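Local coordinates for CAG pathogenicity island protein 13 (Helicobacter pylori, PDB 2G3V) that is of unknown function but is encoded by the cag pathogenicity island, which specifies a type IV secretion system, at residues V88-L99 against I118-F126. Sequence-based numbering, arbitrary orientation.
Sequences VYRLLESETMEL and ILGIFLPFF
Phe122 and Phe125 reach from the turns of 118-126 onto one side of segment 88-99 of helix 82-105, near the middle of this all-helical protein; 118-126 lies in the connection between that helix and helix 128-133, so the contact folds the connection back onto the helix it follows. Phe122 can be followed outward. Its CB points at the helix, and CG, anti to the carbonyl carbon (chi1 -46°), carries the ring against the side chains of Glu95, Thr96 and Leu99. Phe122 CG lies 4.1 Å from Thr96 CG2. Further out, Phe122 CD1 and Phe122 CE1 are each 3.6 Å from Thr96 CG2. This methyl sits over the face in a CH-pi contact, 25° off the ring normal; Ile121 CG2 covers the opposite face. Phe122 CE1 also meets Glu95 CB in the plane of the ring. On the other side Phe122 CE2 is 3.8 Å from Leu99 CD2, and at the tip Phe122 CZ is 4.1 Å from Thr96 CG2. Leu99 CD2 also touches Ile118 CG2, extending the apolar seam by a further residue.

Phe125 CB presses against Leu92 CD2 at 3.5 Å, the two side chains crossing at about a right angle, and Val88 CG2 lies over a face of the Phe125 ring. Tyr146 packs edge-to-face with Phe125 and, through its hydroxyl, hydrogen-bonds Ile121 O, tying helix 136-149 into the same core. Helix 35-57 meets Thr96 and Leu99. One hydrogen bond joins the two segments: Tyr89 OH donates to Phe125 O at 2.8 Å, at a C=O...donor angle of 130°, with the donor tilted a little out of the carbonyl plane.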
ATOM      1  N   VAL A  88       8.372   8.304   6.323  1.00  4.44           N
ATOM      2  CA  VAL A  88       7.238   7.623   5.711  1.00  2.53           C
ATOM      3  C   VAL A  88       7.499   6.137   5.591  1.00  1.51           C
ATOM      4  O   VAL A  88       6.617   5.329   5.822  1.00  1.05           O
ATOM      5  CB  VAL A  88       6.905   8.182   4.299  1.00  2.12           C
ATOM      6  CG1 VAL A  88       6.385   9.601   4.417  1.00  4.26           C
ATOM      7  CG2 VAL A  88       8.124   8.130   3.400  1.00  1.61           C
ATOM      8  N   TYR A  89       8.729   5.778   5.254  1.00  1.25           N
ATOM      9  CA  TYR A  89       9.073   4.379   5.078  1.00  2.63           C
ATOM     10  C   TYR A  89       8.981   3.579   6.371  1.00  3.18           C
ATOM     11  O   TYR A  89       8.720   2.376   6.353  1.00  3.73           O
ATOM     12  CB  TYR A  89      10.453   4.274   4.432  1.00  1.49           C
ATOM     13  CG  TYR A  89      10.405   4.610   2.956  1.00  2.70           C
ATOM     14  CD1 TYR A  89       9.627   3.847   2.084  1.00  1.73           C
ATOM     15  CD2 TYR A  89      11.122   5.689   2.432  1.00  1.05           C
ATOM     16  CE1 TYR A  89       9.563   4.137   0.734  1.00  1.05           C
ATOM     17  CE2 TYR A  89      11.059   5.997   1.071  1.00  3.82           C
ATOM     18  CZ  TYR A  89      10.279   5.211   0.230  1.00  2.41           C
ATOM     19  OH  TYR A  89      10.234   5.485  -1.114  1.00  3.78           O
ATOM     20  N   ARG A  90       9.175   4.247   7.500  1.00  3.57           N
ATOM     21  CA  ARG A  90       9.071   3.561   8.780  1.00  3.55           C
ATOM     22  C   ARG A  90       7.599   3.239   8.958  1.00  4.00           C
ATOM     23  O   ARG A  90       7.231   2.150   9.392  1.00  5.29           O
ATOM     24  CB  ARG A  90       9.546   4.462   9.917  1.00  1.45           C
ATOM     25  CG  ARG A  90      10.999   4.874   9.775  1.00  4.66           C
ATOM     26  CD  ARG A  90      11.621   5.242  11.108  1.00 11.26           C
ATOM     27  NE  ARG A  90      13.069   5.449  11.008  1.00 12.88           N
ATOM     28  CZ  ARG A  90      13.633   6.623  10.744  1.00 13.00           C
ATOM     29  NH1 ARG A  90      12.870   7.695  10.555  1.00  9.84           N
ATOM     30  NH2 ARG A  90      14.956   6.725  10.672  1.00 12.48           N
ATOM     31  N   LEU A  91       6.766   4.202   8.576  1.00  3.78           N
ATOM     32  CA  LEU A  91       5.320   4.100   8.684  1.00  3.10           C
ATOM     33  C   LEU A  91       4.741   3.202   7.581  1.00  2.80           C
ATOM     34  O   LEU A  91       3.678   2.609   7.753  1.00  6.04           O
ATOM     35  CB  LEU A  91       4.714   5.511   8.619  1.00  2.78           C
ATOM     36  CG  LEU A  91       3.298   5.753   9.156  1.00  6.42           C
ATOM     37  CD1 LEU A  91       3.284   5.562  10.676  1.00  5.21           C
ATOM     38  CD2 LEU A  91       2.855   7.160   8.796  1.00  6.02           C
ATOM     39  N   LEU A  92       5.437   3.116   6.451  1.00  2.56           N
ATOM     40  CA  LEU A  92       5.013   2.271   5.331  1.00  2.05           C
ATOM     41  C   LEU A  92       5.297   0.814   5.674  1.00  2.69           C
ATOM     42  O   LEU A  92       4.492  -0.064   5.365  1.00  2.19           O
ATOM     43  CB  LEU A  92       5.767   2.644   4.044  1.00  2.93           C
ATOM     44  CG  LEU A  92       5.084   3.552   3.015  1.00  2.73           C
ATOM     45  CD1 LEU A  92       4.309   4.662   3.708  1.00  6.39           C
ATOM     46  CD2 LEU A  92       6.124   4.142   2.103  1.00  3.22           C
ATOM     47  N   GLU A  93       6.442   0.558   6.308  1.00  3.84           N
ATOM     48  CA  GLU A  93       6.811  -0.801   6.699  1.00  4.71           C
ATOM     49  C   GLU A  93       5.792  -1.306   7.710  1.00  4.83           C
ATOM     50  O   GLU A  93       5.364  -2.461   7.675  1.00  2.63           O
ATOM     51  CB  GLU A  93       8.194  -0.830   7.345  1.00  6.68           C
ATOM     52  CG  GLU A  93       8.661  -2.236   7.710  1.00  7.23           C
ATOM     53  CD  GLU A  93       9.709  -2.242   8.810  1.00 10.74           C
ATOM     54  OE1 GLU A  93      10.683  -1.462   8.717  1.00 13.36           O
ATOM     55  OE2 GLU A  93       9.566  -3.028   9.769  1.00 10.31           O
ATOM     56  N   SER A  94       5.410  -0.418   8.620  1.00  5.49           N
ATOM     57  CA  SER A  94       4.433  -0.747   9.645  1.00  5.68           C
ATOM     58  C   SER A  94       3.098  -1.144   9.027  1.00  5.07           C
ATOM     59  O   SER A  94       2.538  -2.186   9.353  1.00  4.72           O
ATOM     60  CB  SER A  94       4.226   0.451  10.583  1.00  6.60           C
ATOM     61  OG  SER A  94       5.425   0.799  11.256  1.00  9.14           O
ATOM     62  N   GLU A  95       2.584  -0.306   8.134  1.00  6.12           N
ATOM     63  CA  GLU A  95       1.304  -0.587   7.493  1.00  6.90           C
ATOM     64  C   GLU A  95       1.358  -1.854   6.643  1.00  4.84           C
ATOM     65  O   GLU A  95       0.407  -2.625   6.621  1.00  4.66           O
ATOM     66  CB  GLU A  95       0.853   0.608   6.636  1.00 11.47           C
ATOM     67  CG  GLU A  95       0.723   1.900   7.427  1.00 15.70           C
ATOM     68  CD  GLU A  95      -0.032   1.716   8.747  1.00 18.70           C
ATOM     69  OE1 GLU A  95      -1.174   1.194   8.721  1.00 20.46           O
ATOM     70  OE2 GLU A  95       0.517   2.092   9.809  1.00 19.22           O
ATOM     71  N   THR A  96       2.465  -2.088   5.945  1.00  3.96           N
ATOM     72  CA  THR A  96       2.544  -3.300   5.135  1.00  3.33           C
ATOM     73  C   THR A  96       2.491  -4.529   6.057  1.00  4.64           C
ATOM     74  O   THR A  96       1.972  -5.587   5.687  1.00  5.31           O
ATOM     75  CB  THR A  96       3.813  -3.307   4.242  1.00  2.13           C
ATOM     76  OG1 THR A  96       4.983  -3.085   5.029  1.00  4.12           O
ATOM     77  CG2 THR A  96       3.731  -2.218   3.211  1.00  2.64           C
HETATM   78  N   MSE A  97       3.000  -4.360   7.273  1.00  6.57           N
HETATM   79  CA  MSE A  97       3.014  -5.414   8.280  1.00  9.24           C
HETATM   80  C   MSE A  97       1.603  -5.734   8.793  1.00  8.26           C
HETATM   81  O   MSE A  97       1.223  -6.901   8.923  1.00  5.01           O
HETATM   82  CB  MSE A  97       3.890  -4.979   9.455  1.00 15.22           C
HETATM   83  CG  MSE A  97       5.340  -5.405   9.386  1.00 21.35           C
HETATM   84 SE   MSE A  97       5.641  -7.232  10.041  1.00 38.67          SE
HETATM   85  CE  MSE A  97       5.219  -6.933  11.913  1.00 27.36           C
ATOM     86  N   GLU A  98       0.839  -4.688   9.097  1.00  8.87           N
ATOM     87  CA  GLU A  98      -0.528  -4.851   9.601  1.00  7.72           C
ATOM     88  C   GLU A  98      -1.407  -5.527   8.543  1.00  6.21           C
ATOM     89  O   GLU A  98      -2.178  -6.430   8.863  1.00  5.02           O
ATOM     90  CB  GLU A  98      -1.122  -3.488   9.985  1.00  8.29           C
ATOM     91  CG  GLU A  98      -2.343  -3.559  10.889  1.00  9.12           C
ATOM     92  CD  GLU A  98      -2.007  -4.139  12.259  1.00 12.15           C
ATOM     93  OE1 GLU A  98      -1.044  -3.645  12.898  1.00 10.73           O
ATOM     94  OE2 GLU A  98      -2.707  -5.079  12.691  1.00 10.99           O
ATOM     95  N   LEU A  99      -1.297  -5.082   7.289  1.00  5.20           N
ATOM     96  CA  LEU A  99      -2.074  -5.667   6.185  1.00  3.84           C
ATOM     97  C   LEU A  99      -1.718  -7.152   6.042  1.00  3.90           C
ATOM     98  O   LEU A  99      -2.600  -8.010   5.903  1.00  2.14           O
ATOM     99  CB  LEU A  99      -1.776  -4.928   4.866  1.00  2.14           C
ATOM    100  CG  LEU A  99      -2.199  -5.543   3.513  1.00  1.05           C
ATOM    101  CD1 LEU A  99      -3.716  -5.654   3.415  1.00  1.05           C
ATOM    102  CD2 LEU A  99      -1.652  -4.694   2.383  1.00  1.05           C
ATOM    103  N   ILE A 118      -5.833  -2.135  -2.682  1.00  2.59           N
ATOM    104  CA  ILE A 118      -5.172  -1.881  -1.403  1.00  5.00           C
ATOM    105  C   ILE A 118      -3.720  -1.519  -1.700  1.00  5.05           C
ATOM    106  O   ILE A 118      -3.089  -0.758  -0.967  1.00  4.97           O
ATOM    107  CB  ILE A 118      -5.200  -3.133  -0.507  1.00  6.09           C
ATOM    108  CG1 ILE A 118      -6.646  -3.549  -0.261  1.00  6.68           C
ATOM    109  CG2 ILE A 118      -4.499  -2.852   0.828  1.00  7.58           C
ATOM    110  CD1 ILE A 118      -6.754  -4.846   0.498  1.00  9.14           C
ATOM    111  N   LEU A 119      -3.218  -2.062  -2.797  1.00  4.98           N
ATOM    112  CA  LEU A 119      -1.847  -1.857  -3.253  1.00  5.38           C
ATOM    113  C   LEU A 119      -1.590  -0.387  -3.569  1.00  8.42           C
ATOM    114  O   LEU A 119      -0.474   0.121  -3.367  1.00  3.16           O
ATOM    115  CB  LEU A 119      -1.569  -2.711  -4.493  1.00  5.09           C
ATOM    116  CG  LEU A 119      -1.674  -4.228  -4.310  1.00  6.49           C
ATOM    117  CD1 LEU A 119      -1.617  -4.917  -5.663  1.00  6.21           C
ATOM    118  CD2 LEU A 119      -0.556  -4.719  -3.406  1.00  3.76           C
ATOM    119  N   GLY A 120      -2.608   0.325  -4.050  1.00  4.11           N
ATOM    120  CA  GLY A 120      -2.475   1.734  -4.384  1.00  3.79           C
ATOM    121  C   GLY A 120      -1.974   2.632  -3.258  1.00  3.35           C
ATOM    122  O   GLY A 120      -1.555   3.770  -3.486  1.00  4.73           O
ATOM    123  N   ILE A 121      -2.007   2.135  -2.034  1.00  2.50           N
ATOM    124  CA  ILE A 121      -1.522   2.922  -0.919  1.00  1.72           C
ATOM    125  C   ILE A 121      -0.001   2.940  -0.885  1.00  1.05           C
ATOM    126  O   ILE A 121       0.605   3.927  -0.480  1.00  1.05           O
ATOM    127  CB  ILE A 121      -2.039   2.353   0.406  1.00  3.66           C
ATOM    128  CG1 ILE A 121      -3.547   2.567   0.481  1.00  3.36           C
ATOM    129  CG2 ILE A 121      -1.316   2.999   1.591  1.00  3.31           C
ATOM    130  CD1 ILE A 121      -4.178   1.941   1.694  1.00  6.03           C
ATOM    131  N   PHE A 122       0.612   1.857  -1.347  1.00  1.68           N
ATOM    132  CA  PHE A 122       2.060   1.731  -1.288  1.00  2.69           C
ATOM    133  C   PHE A 122       2.835   2.025  -2.563  1.00  2.78           C
ATOM    134  O   PHE A 122       4.001   2.405  -2.491  1.00  2.23           O
ATOM    135  CB  PHE A 122       2.403   0.332  -0.774  1.00  3.39           C
ATOM    136  CG  PHE A 122       1.587  -0.085   0.422  1.00  3.63           C
ATOM    137  CD1 PHE A 122       1.844   0.449   1.678  1.00  4.77           C
ATOM    138  CD2 PHE A 122       0.495  -0.940   0.270  1.00  4.08           C
ATOM    139  CE1 PHE A 122       1.022   0.149   2.768  1.00  3.53           C
ATOM    140  CE2 PHE A 122      -0.339  -1.248   1.359  1.00  4.01           C
ATOM    141  CZ  PHE A 122      -0.075  -0.698   2.605  1.00  4.15           C
ATOM    142  N   LEU A 123       2.193   1.858  -3.716  1.00  2.72           N
ATOM    143  CA  LEU A 123       2.839   2.085  -5.014  1.00  4.21           C
ATOM    144  C   LEU A 123       3.578   3.421  -5.236  1.00  4.75           C
ATOM    145  O   LEU A 123       4.655   3.440  -5.822  1.00  3.92           O
ATOM    146  CB  LEU A 123       1.815   1.861  -6.137  1.00  4.41           C
ATOM    147  CG  LEU A 123       1.715   0.451  -6.750  1.00  2.83           C
ATOM    148  CD1 LEU A 123       2.190  -0.590  -5.781  1.00  3.56           C
ATOM    149  CD2 LEU A 123       0.271   0.169  -7.178  1.00  2.17           C
ATOM    150  N   PRO A 124       3.015   4.548  -4.770  1.00  4.42           N
ATOM    151  CA  PRO A 124       3.631   5.883  -4.923  1.00  3.92           C
ATOM    152  C   PRO A 124       5.022   6.027  -4.289  1.00  2.32           C
ATOM    153  O   PRO A 124       5.773   6.948  -4.603  1.00  1.05           O
ATOM    154  CB  PRO A 124       2.620   6.811  -4.248  1.00  1.05           C
ATOM    155  CG  PRO A 124       1.335   6.120  -4.485  1.00  4.08           C
ATOM    156  CD  PRO A 124       1.667   4.674  -4.190  1.00  5.84           C
ATOM    157  N   PHE A 125       5.347   5.116  -3.381  1.00  1.40           N
ATOM    158  CA  PHE A 125       6.634   5.137  -2.705  1.00  1.08           C
ATOM    159  C   PHE A 125       7.450   3.903  -3.054  1.00  1.05           C
ATOM    160  O   PHE A 125       8.509   3.685  -2.485  1.00  1.05           O
ATOM    161  CB  PHE A 125       6.437   5.190  -1.185  1.00  1.26           C
ATOM    162  CG  PHE A 125       5.858   6.483  -0.684  1.00  1.05           C
ATOM    163  CD1 PHE A 125       6.617   7.654  -0.685  1.00  1.05           C
ATOM    164  CD2 PHE A 125       4.542   6.535  -0.228  1.00  1.68           C
ATOM    165  CE1 PHE A 125       6.070   8.868  -0.244  1.00  2.72           C
ATOM    166  CE2 PHE A 125       3.976   7.740   0.221  1.00  3.66           C
ATOM    167  CZ  PHE A 125       4.742   8.914   0.211  1.00  2.41           C
ATOM    168  N   PHE A 126       6.968   3.100  -3.996  1.00  1.05           N
ATOM    169  CA  PHE A 126       7.692   1.887  -4.355  1.00  2.13           C
ATOM    170  C   PHE A 126       8.034   1.782  -5.845  1.00  1.63           C
ATOM    171  O   PHE A 126       9.133   1.375  -6.229  1.00  1.05           O
ATOM    172  CB  PHE A 126       6.890   0.658  -3.908  1.00  1.05           C
ATOM    173  CG  PHE A 126       7.475  -0.633  -4.375  1.00  1.65           C
ATOM    174  CD1 PHE A 126       8.633  -1.136  -3.784  1.00  1.05           C
ATOM    175  CD2 PHE A 126       6.897  -1.334  -5.445  1.00  1.05           C
ATOM    176  CE1 PHE A 126       9.207  -2.301  -4.240  1.00  1.05           C
ATOM    177  CE2 PHE A 126       7.469  -2.502  -5.911  1.00  1.05           C
ATOM    178  CZ  PHE A 126       8.624  -2.988  -5.310  1.00  1.87           C
TER